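Local coordinates for protein exopolygalacturonase (Yersinia enterocolitica, PDB 2UVF) that acts as a family 28 exopolygalacturonase, probably releasing units from chain ends of the polygalacturonic acid of pectin, and binds digalacturonic acid, at residues A[36-48]-A[52-64]. Sequence-based numbering, arbitrary orientation.
Sequences DAPQQLQVPTLAY and SIVLVWKAPEDTR
Gln42 and Val56 pair through two backbone bonds. Gln42 N gives to Val56 O at 2.8 Å, and Val56 N returns a straighter bond (167°) to Gln42 O. On the face they share, Gln42 CG slants across Val56 and meets its CG2 at 3.4 Å. The Pro44 ring also packs on this valine, its CG against Val56 CG1. The Gln42 side chain is also fixed along its own strand. Its CG sits between the backbone N and the carbonyl carbon (chi1 68°), and the extended chain then brings NE2 to Gln40 O, 2.9 Å away and in the plane of the side-chain amide. On the other face, Leu41 CD1 lies 3.7 Å from Leu55 CB and 3.9 Å from Trp57 CE3. With Leu41 CG anti to the backbone N (chi1 173°), CD1 is carried in toward Leu55 and Trp57. The two strands form the antiparallel hairpin that opens the fibronectin type III domain, with 39-42 at the sheet edge and 53-58 between it and strand 114-117. Phe128 of strand 125-134 covers Leu41 and Leu55 from the second sheet of the sandwich. The opposite face rests on the beta-helix, where Met392 touches Gln42 and Pro44, and Phe394 touches Val54 and Val56. Past Val43 the first segment makes a type II beta turn from Pro44 to Ala47, after which Val54 N bonds to Ala47 O. Ala47 CB packs 3.8 Å from Val54 CB. The end near Lys58 is more open to solvent, with Gln39 and Gln40 exposed; Lys58 N still bonds to Gln39 O. Here Gln40 and Lys58 run side by side in the same direction, with Gln40 NE2 3.4 Å from Lys58 CD. A water links Gln39 N to Lys58 O.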
ATOM      1  N   ASP A  36      -3.935  31.437   3.572  1.00 59.86           N
ATOM      2  CA  ASP A  36      -2.640  30.756   3.865  1.00 59.60           C
ATOM      3  C   ASP A  36      -2.309  29.767   2.738  1.00 58.77           C
ATOM      4  O   ASP A  36      -3.111  28.875   2.443  1.00 59.14           O
ATOM      5  CB  ASP A  36      -2.733  30.035   5.212  1.00 60.09           C
ATOM      6  CG  ASP A  36      -1.583  30.375   6.138  1.00 61.75           C
ATOM      7  OD1 ASP A  36      -0.510  30.808   5.645  1.00 64.18           O
ATOM      8  OD2 ASP A  36      -1.756  30.209   7.368  1.00 63.36           O
ATOM      9  N   ALA A  37      -1.134  29.934   2.125  1.00 57.55           N
ATOM     10  CA  ALA A  37      -0.752  29.245   0.882  1.00 56.39           C
ATOM     11  C   ALA A  37      -0.501  27.741   1.039  1.00 55.76           C
ATOM     12  O   ALA A  37       0.036  27.311   2.066  1.00 55.41           O
ATOM     13  CB  ALA A  37       0.471  29.916   0.255  1.00 56.31           C
ATOM     14  N   PRO A  38      -0.891  26.940   0.015  1.00 55.05           N
ATOM     15  CA  PRO A  38      -0.594  25.501  -0.047  1.00 54.36           C
ATOM     16  C   PRO A  38       0.890  25.210   0.119  1.00 53.72           C
ATOM     17  O   PRO A  38       1.733  25.915  -0.453  1.00 53.62           O
ATOM     18  CB  PRO A  38      -1.067  25.106  -1.450  1.00 54.30           C
ATOM     19  CG  PRO A  38      -2.162  26.058  -1.728  1.00 54.38           C
ATOM     20  CD  PRO A  38      -1.692  27.361  -1.151  1.00 54.98           C
ATOM     21  N   GLN A  39       1.198  24.194   0.920  1.00 52.81           N
ATOM     22  CA  GLN A  39       2.581  23.863   1.248  1.00 52.40           C
ATOM     23  C   GLN A  39       3.087  22.675   0.453  1.00 51.13           C
ATOM     24  O   GLN A  39       2.371  21.692   0.253  1.00 51.08           O
ATOM     25  CB  GLN A  39       2.744  23.589   2.749  1.00 52.27           C
ATOM     26  CG  GLN A  39       2.499  24.794   3.631  1.00 53.60           C
ATOM     27  CD  GLN A  39       2.585  24.475   5.120  1.00 54.29           C
ATOM     28  OE1 GLN A  39       2.972  23.361   5.525  1.00 56.59           O
ATOM     29  NE2 GLN A  39       2.222  25.461   5.951  1.00 55.34           N
ATOM     30  N   GLN A  40       4.325  22.802  -0.010  1.00 49.97           N
ATOM     31  CA  GLN A  40       5.126  21.702  -0.556  1.00 48.87           C
ATOM     32  C   GLN A  40       4.637  21.098  -1.872  1.00 47.68           C
ATOM     33  O   GLN A  40       4.600  19.877  -2.015  1.00 47.59           O
ATOM     34  CB  GLN A  40       5.374  20.621   0.511  1.00 48.56           C
ATOM     35  CG  GLN A  40       5.938  21.192   1.808  1.00 49.79           C
ATOM     36  CD  GLN A  40       6.203  20.145   2.872  1.00 50.16           C
ATOM     37  OE1 GLN A  40       6.611  19.016   2.574  1.00 53.45           O
ATOM     38  NE2 GLN A  40       5.985  20.522   4.126  1.00 49.93           N
ATOM     39  N   LEU A  41       4.299  21.949  -2.841  1.00 46.29           N
ATOM     40  CA  LEU A  41       4.065  21.473  -4.196  1.00 45.26           C
ATOM     41  C   LEU A  41       5.349  20.764  -4.597  1.00 44.59           C
ATOM     42  O   LEU A  41       6.435  21.228  -4.257  1.00 44.99           O
ATOM     43  CB  LEU A  41       3.748  22.623  -5.161  1.00 45.23           C
ATOM     44  CG  LEU A  41       3.641  22.272  -6.657  1.00 45.77           C
ATOM     45  CD1 LEU A  41       2.464  21.335  -6.927  1.00 45.92           C
ATOM     46  CD2 LEU A  41       3.546  23.512  -7.540  1.00 45.01           C
ATOM     47  N   GLN A  42       5.234  19.633  -5.286  1.00 43.40           N
ATOM     48  CA  GLN A  42       6.408  18.846  -5.652  1.00 42.60           C
ATOM     49  C   GLN A  42       6.085  17.858  -6.752  1.00 41.86           C
ATOM     50  O   GLN A  42       4.926  17.549  -6.993  1.00 42.04           O
ATOM     51  CB  GLN A  42       6.946  18.088  -4.431  1.00 42.86           C
ATOM     52  CG  GLN A  42       6.014  16.984  -3.959  1.00 42.50           C
ATOM     53  CD  GLN A  42       6.297  16.524  -2.563  1.00 42.09           C
ATOM     54  OE1 GLN A  42       6.901  15.473  -2.370  1.00 42.15           O
ATOM     55  NE2 GLN A  42       5.856  17.297  -1.572  1.00 42.04           N
ATOM     56  N   VAL A  43       7.120  17.384  -7.427  1.00 40.94           N
ATOM     57  CA  VAL A  43       7.009  16.227  -8.303  1.00 40.09           C
ATOM     58  C   VAL A  43       7.429  15.027  -7.453  1.00 39.62           C
ATOM     59  O   VAL A  43       8.528  15.039  -6.886  1.00 39.78           O
ATOM     60  CB  VAL A  43       7.919  16.337  -9.556  1.00 39.99           C
ATOM     61  CG1 VAL A  43       7.667  15.178 -10.518  1.00 39.36           C
ATOM     62  CG2 VAL A  43       7.693  17.666 -10.265  1.00 39.85           C
ATOM     63  N   PRO A  44       6.531  14.029  -7.297  1.00 38.77           N
ATOM     64  CA  PRO A  44       6.938  12.766  -6.679  1.00 38.33           C
ATOM     65  C   PRO A  44       8.049  12.107  -7.496  1.00 37.91           C
ATOM     66  O   PRO A  44       8.117  12.290  -8.717  1.00 37.11           O
ATOM     67  CB  PRO A  44       5.650  11.917  -6.719  1.00 38.56           C
ATOM     68  CG  PRO A  44       4.541  12.921  -6.813  1.00 38.09           C
ATOM     69  CD  PRO A  44       5.099  14.038  -7.646  1.00 38.21           C
ATOM     70  N   THR A  45       8.909  11.359  -6.803  1.00 37.67           N
ATOM     71  CA  THR A  45      10.061  10.649  -7.393  1.00 36.62           C
ATOM     72  C   THR A  45       9.780   9.938  -8.719  1.00 37.16           C
ATOM     73  O   THR A  45       8.935   9.036  -8.804  1.00 35.85           O
ATOM     74  CB  THR A  45      10.636   9.651  -6.362  1.00 36.54           C
ATOM     75  OG1 THR A  45      11.313  10.383  -5.330  1.00 35.10           O
ATOM     76  CG2 THR A  45      11.583   8.642  -7.014  1.00 34.91           C
ATOM     77  N   LEU A  46      10.518  10.358  -9.747  1.00 38.00           N
ATOM     78  CA  LEU A  46      10.427   9.817 -11.101  1.00 38.97           C
ATOM     79  C   LEU A  46       9.021   9.912 -11.720  1.00 39.96           C
ATOM     80  O   LEU A  46       8.737   9.271 -12.748  1.00 39.86           O
ATOM     81  CB  LEU A  46      10.979   8.386 -11.156  1.00 39.62           C
ATOM     82  CG  LEU A  46      12.505   8.242 -11.105  1.00 40.13           C
ATOM     83  CD1 LEU A  46      12.884   6.858 -10.703  1.00 39.42           C
ATOM     84  CD2 LEU A  46      13.130   8.586 -12.454  1.00 41.34           C
ATOM     85  N   ALA A  47       8.164  10.725 -11.097  1.00 40.51           N
ATOM     86  CA  ALA A  47       6.782  10.921 -11.535  1.00 42.07           C
ATOM     87  C   ALA A  47       6.685  11.813 -12.784  1.00 43.02           C
ATOM     88  O   ALA A  47       5.778  12.644 -12.916  1.00 42.77           O
ATOM     89  CB  ALA A  47       5.935  11.495 -10.383  1.00 41.77           C
ATOM     90  N   TYR A  48       7.637  11.641 -13.699  1.00 44.52           N
ATOM     91  CA  TYR A  48       7.671  12.439 -14.921  1.00 45.39           C
ATOM     92  C   TYR A  48       8.191  11.662 -16.124  1.00 45.88           C
ATOM     93  O   TYR A  48       8.705  10.543 -16.001  1.00 46.19           O
ATOM     94  CB  TYR A  48       8.437  13.751 -14.713  1.00 45.39           C
ATOM     95  CG  TYR A  48       9.904  13.574 -14.431  1.00 45.91           C
ATOM     96  CD1 TYR A  48      10.824  13.485 -15.472  1.00 46.37           C
ATOM     97  CD2 TYR A  48      10.373  13.511 -13.130  1.00 46.50           C
ATOM     98  CE1 TYR A  48      12.166  13.323 -15.227  1.00 47.15           C
ATOM     99  CE2 TYR A  48      11.722  13.358 -12.872  1.00 47.95           C
ATOM    100  CZ  TYR A  48      12.614  13.264 -13.930  1.00 46.38           C
ATOM    101  OH  TYR A  48      13.953  13.101 -13.681  1.00 46.27           O
ATOM    102  N   SER A  52       4.960  14.392 -19.784  1.00 44.38           N
ATOM    103  CA  SER A  52       4.066  14.557 -18.635  1.00 43.67           C
ATOM    104  C   SER A  52       4.808  14.680 -17.311  1.00 43.00           C
ATOM    105  O   SER A  52       5.867  14.097 -17.130  1.00 42.78           O
ATOM    106  CB  SER A  52       3.043  13.418 -18.571  1.00 43.90           C
ATOM    107  OG  SER A  52       3.688  12.162 -18.685  1.00 44.53           O
ATOM    108  N   ILE A  53       4.226  15.455 -16.398  1.00 42.29           N
ATOM    109  CA  ILE A  53       4.737  15.639 -15.042  1.00 41.21           C
ATOM    110  C   ILE A  53       3.550  15.475 -14.086  1.00 40.29           C
ATOM    111  O   ILE A  53       2.449  15.961 -14.376  1.00 40.47           O
ATOM    112  CB  ILE A  53       5.419  17.043 -14.868  1.00 41.39           C
ATOM    113  CG1 ILE A  53       6.625  17.178 -15.816  1.00 41.26           C
ATOM    114  CG2 ILE A  53       5.826  17.309 -13.396  1.00 40.68           C
ATOM    115  CD1 ILE A  53       7.107  18.630 -16.060  1.00 41.25           C
ATOM    116  N   VAL A  54       3.773  14.764 -12.978  1.00 38.57           N
ATOM    117  CA  VAL A  54       2.792  14.631 -11.892  1.00 36.91           C
ATOM    118  C   VAL A  54       3.166  15.562 -10.723  1.00 36.10           C
ATOM    119  O   VAL A  54       4.303  15.543 -10.244  1.00 35.59           O
ATOM    120  CB  VAL A  54       2.666  13.151 -11.391  1.00 36.37           C
ATOM    121  CG1 VAL A  54       1.549  13.005 -10.345  1.00 36.57           C
ATOM    122  CG2 VAL A  54       2.410  12.194 -12.547  1.00 35.99           C
ATOM    123  N   LEU A  55       2.200  16.360 -10.269  1.00 35.11           N
ATOM    124  CA  LEU A  55       2.373  17.240  -9.109  1.00 34.55           C
ATOM    125  C   LEU A  55       1.572  16.771  -7.896  1.00 34.03           C
ATOM    126  O   LEU A  55       0.451  16.283  -8.032  1.00 33.49           O
ATOM    127  CB  LEU A  55       1.939  18.673  -9.449  1.00 35.50           C
ATOM    128  CG  LEU A  55       2.548  19.416 -10.647  1.00 36.03           C
ATOM    129  CD1 LEU A  55       1.615  20.560 -11.081  1.00 37.35           C
ATOM    130  CD2 LEU A  55       3.953  19.917 -10.342  1.00 36.75           C
ATOM    131  N   VAL A  56       2.156  16.921  -6.710  1.00 33.29           N
ATOM    132  CA  VAL A  56       1.450  16.693  -5.454  1.00 32.49           C
ATOM    133  C   VAL A  56       1.801  17.794  -4.471  1.00 32.98           C
ATOM    134  O   VAL A  56       2.778  18.510  -4.662  1.00 33.08           O
ATOM    135  CB  VAL A  56       1.743  15.293  -4.815  1.00 32.51           C
ATOM    136  CG1 VAL A  56       1.410  14.153  -5.776  1.00 29.89           C
ATOM    137  CG2 VAL A  56       3.159  15.201  -4.318  1.00 30.57           C
ATOM    138  N   TRP A  57       1.012  17.917  -3.410  1.00 32.94           N
ATOM    139  CA  TRP A  57       1.190  18.976  -2.429  1.00 34.03           C
ATOM    140  C   TRP A  57       0.502  18.543  -1.174  1.00 34.94           C
ATOM    141  O   TRP A  57      -0.380  17.679  -1.229  1.00 35.22           O
ATOM    142  CB  TRP A  57       0.570  20.316  -2.917  1.00 33.20           C
ATOM    143  CG  TRP A  57      -0.886  20.214  -3.269  1.00 32.17           C
ATOM    144  CD1 TRP A  57      -1.954  20.383  -2.423  1.00 32.25           C
ATOM    145  CD2 TRP A  57      -1.441  19.900  -4.561  1.00 31.72           C
ATOM    146  NE1 TRP A  57      -3.135  20.180  -3.109  1.00 32.06           N
ATOM    147  CE2 TRP A  57      -2.850  19.897  -4.421  1.00 31.49           C
ATOM    148  CE3 TRP A  57      -0.885  19.618  -5.820  1.00 30.75           C
ATOM    149  CZ2 TRP A  57      -3.712  19.618  -5.493  1.00 32.23           C
ATOM    150  CZ3 TRP A  57      -1.752  19.341  -6.891  1.00 32.09           C
ATOM    151  CH2 TRP A  57      -3.146  19.346  -6.717  1.00 31.12           C
ATOM    152  N   LYS A  58       0.891  19.149  -0.058  1.00 36.39           N
ATOM    153  CA  LYS A  58       0.175  19.002   1.211  1.00 38.37           C
ATOM    154  C   LYS A  58      -1.168  19.753   1.307  1.00 39.49           C
ATOM    155  O   LYS A  58      -1.290  20.944   0.954  1.00 40.17           O
ATOM    156  CB  LYS A  58       1.077  19.402   2.375  1.00 37.88           C
ATOM    157  CG  LYS A  58       2.208  18.402   2.624  1.00 39.17           C
ATOM    158  CD  LYS A  58       3.074  18.770   3.846  1.00 39.94           C
ATOM    159  CE  LYS A  58       2.335  18.632   5.179  1.00 41.38           C
ATOM    160  NZ  LYS A  58       1.895  17.239   5.422  1.00 43.35           N
ATOM    161  N   ALA A  59      -2.179  19.031   1.772  1.00 40.68           N
ATOM    162  CA  ALA A  59      -3.412  19.625   2.265  1.00 41.03           C
ATOM    163  C   ALA A  59      -3.242  19.688   3.775  1.00 41.47           C
ATOM    164  O   ALA A  59      -2.592  18.805   4.340  1.00 42.53           O
ATOM    165  CB  ALA A  59      -4.606  18.753   1.895  1.00 40.98           C
ATOM    166  N   PRO A  60      -3.803  20.727   4.440  1.00 41.59           N
ATOM    167  CA  PRO A  60      -3.672  20.868   5.894  1.00 41.52           C
ATOM    168  C   PRO A  60      -4.561  19.925   6.712  1.00 42.11           C
ATOM    169  O   PRO A  60      -5.383  19.186   6.154  1.00 41.79           O
ATOM    170  CB  PRO A  60      -4.088  22.330   6.143  1.00 41.79           C
ATOM    171  CG  PRO A  60      -4.980  22.686   5.032  1.00 40.97           C
ATOM    172  CD  PRO A  60      -4.580  21.840   3.844  1.00 41.60           C
ATOM    173  N   GLU A  61      -4.406  19.976   8.032  1.00 42.57           N
ATOM    174  CA  GLU A  61      -5.191  19.149   8.949  1.00 43.63           C
ATOM    175  C   GLU A  61      -6.701  19.386   8.819  1.00 44.04           C
ATOM    176  O   GLU A  61      -7.501  18.451   8.889  1.00 43.77           O
ATOM    177  CB  GLU A  61      -4.749  19.438  10.373  1.00 43.79           C
ATOM    178  CG  GLU A  61      -5.292  18.503  11.425  1.00 44.89           C
ATOM    179  CD  GLU A  61      -4.656  18.764  12.769  1.00 47.12           C
ATOM    180  OE1 GLU A  61      -4.724  19.921  13.247  1.00 50.73           O
ATOM    181  OE2 GLU A  61      -4.083  17.822  13.354  1.00 47.45           O
ATOM    182  N   ASP A  62      -7.072  20.648   8.628  1.00 44.75           N
ATOM    183  CA  ASP A  62      -8.463  21.091   8.619  1.00 45.04           C
ATOM    184  C   ASP A  62      -8.793  21.624   7.231  1.00 44.88           C
ATOM    185  O   ASP A  62      -8.310  22.696   6.840  1.00 45.09           O
ATOM    186  CB  ASP A  62      -8.642  22.182   9.687  1.00 45.36           C
ATOM    187  CG  ASP A  62     -10.045  22.807   9.700  1.00 46.50           C
ATOM    188  OD1 ASP A  62     -11.007  22.256   9.102  1.00 45.49           O
ATOM    189  OD2 ASP A  62     -10.174  23.875  10.329  1.00 47.39           O
ATOM    190  N   THR A  63      -9.605  20.867   6.490  1.00 44.30           N
ATOM    191  CA  THR A  63      -9.944  21.207   5.112  1.00 43.76           C
ATOM    192  C   THR A  63     -11.415  21.602   4.993  1.00 44.07           C
ATOM    193  O   THR A  63     -11.970  21.639   3.897  1.00 43.65           O
ATOM    194  CB  THR A  63      -9.629  20.030   4.127  1.00 43.53           C
ATOM    195  OG1 THR A  63     -10.454  18.907   4.440  1.00 41.99           O
ATOM    196  CG2 THR A  63      -8.170  19.602   4.206  1.00 42.99           C
ATOM    197  N   ARG A  64     -12.038  21.904   6.127  1.00 44.96           N
ATOM    198  CA  ARG A  64     -13.459  22.261   6.186  1.00 45.80           C
ATOM    199  C   ARG A  64     -13.909  23.302   5.153  1.00 46.97           C
ATOM    200  O   ARG A  64     -15.055  23.257   4.674  1.00 47.59           O
ATOM    201  CB  ARG A  64     -13.827  22.742   7.588  1.00 45.89           C
ATOM    202  CG  ARG A  64     -14.094  21.619   8.570  1.00 46.66           C
ATOM    203  CD  ARG A  64     -14.533  22.139   9.938  1.00 45.81           C
ATOM    204  NE  ARG A  64     -13.418  22.687  10.716  1.00 45.79           N
ATOM    205  CZ  ARG A  64     -13.568  23.523  11.745  1.00 44.36           C
ATOM    206  NH1 ARG A  64     -14.780  23.916  12.104  1.00 44.51           N
ATOM    207  NH2 ARG A  64     -12.513  23.974  12.409  1.00 41.73           N
TER
HETATM  208  O   HOH W   1      -1.073  23.106   2.741  1.00 34.30           O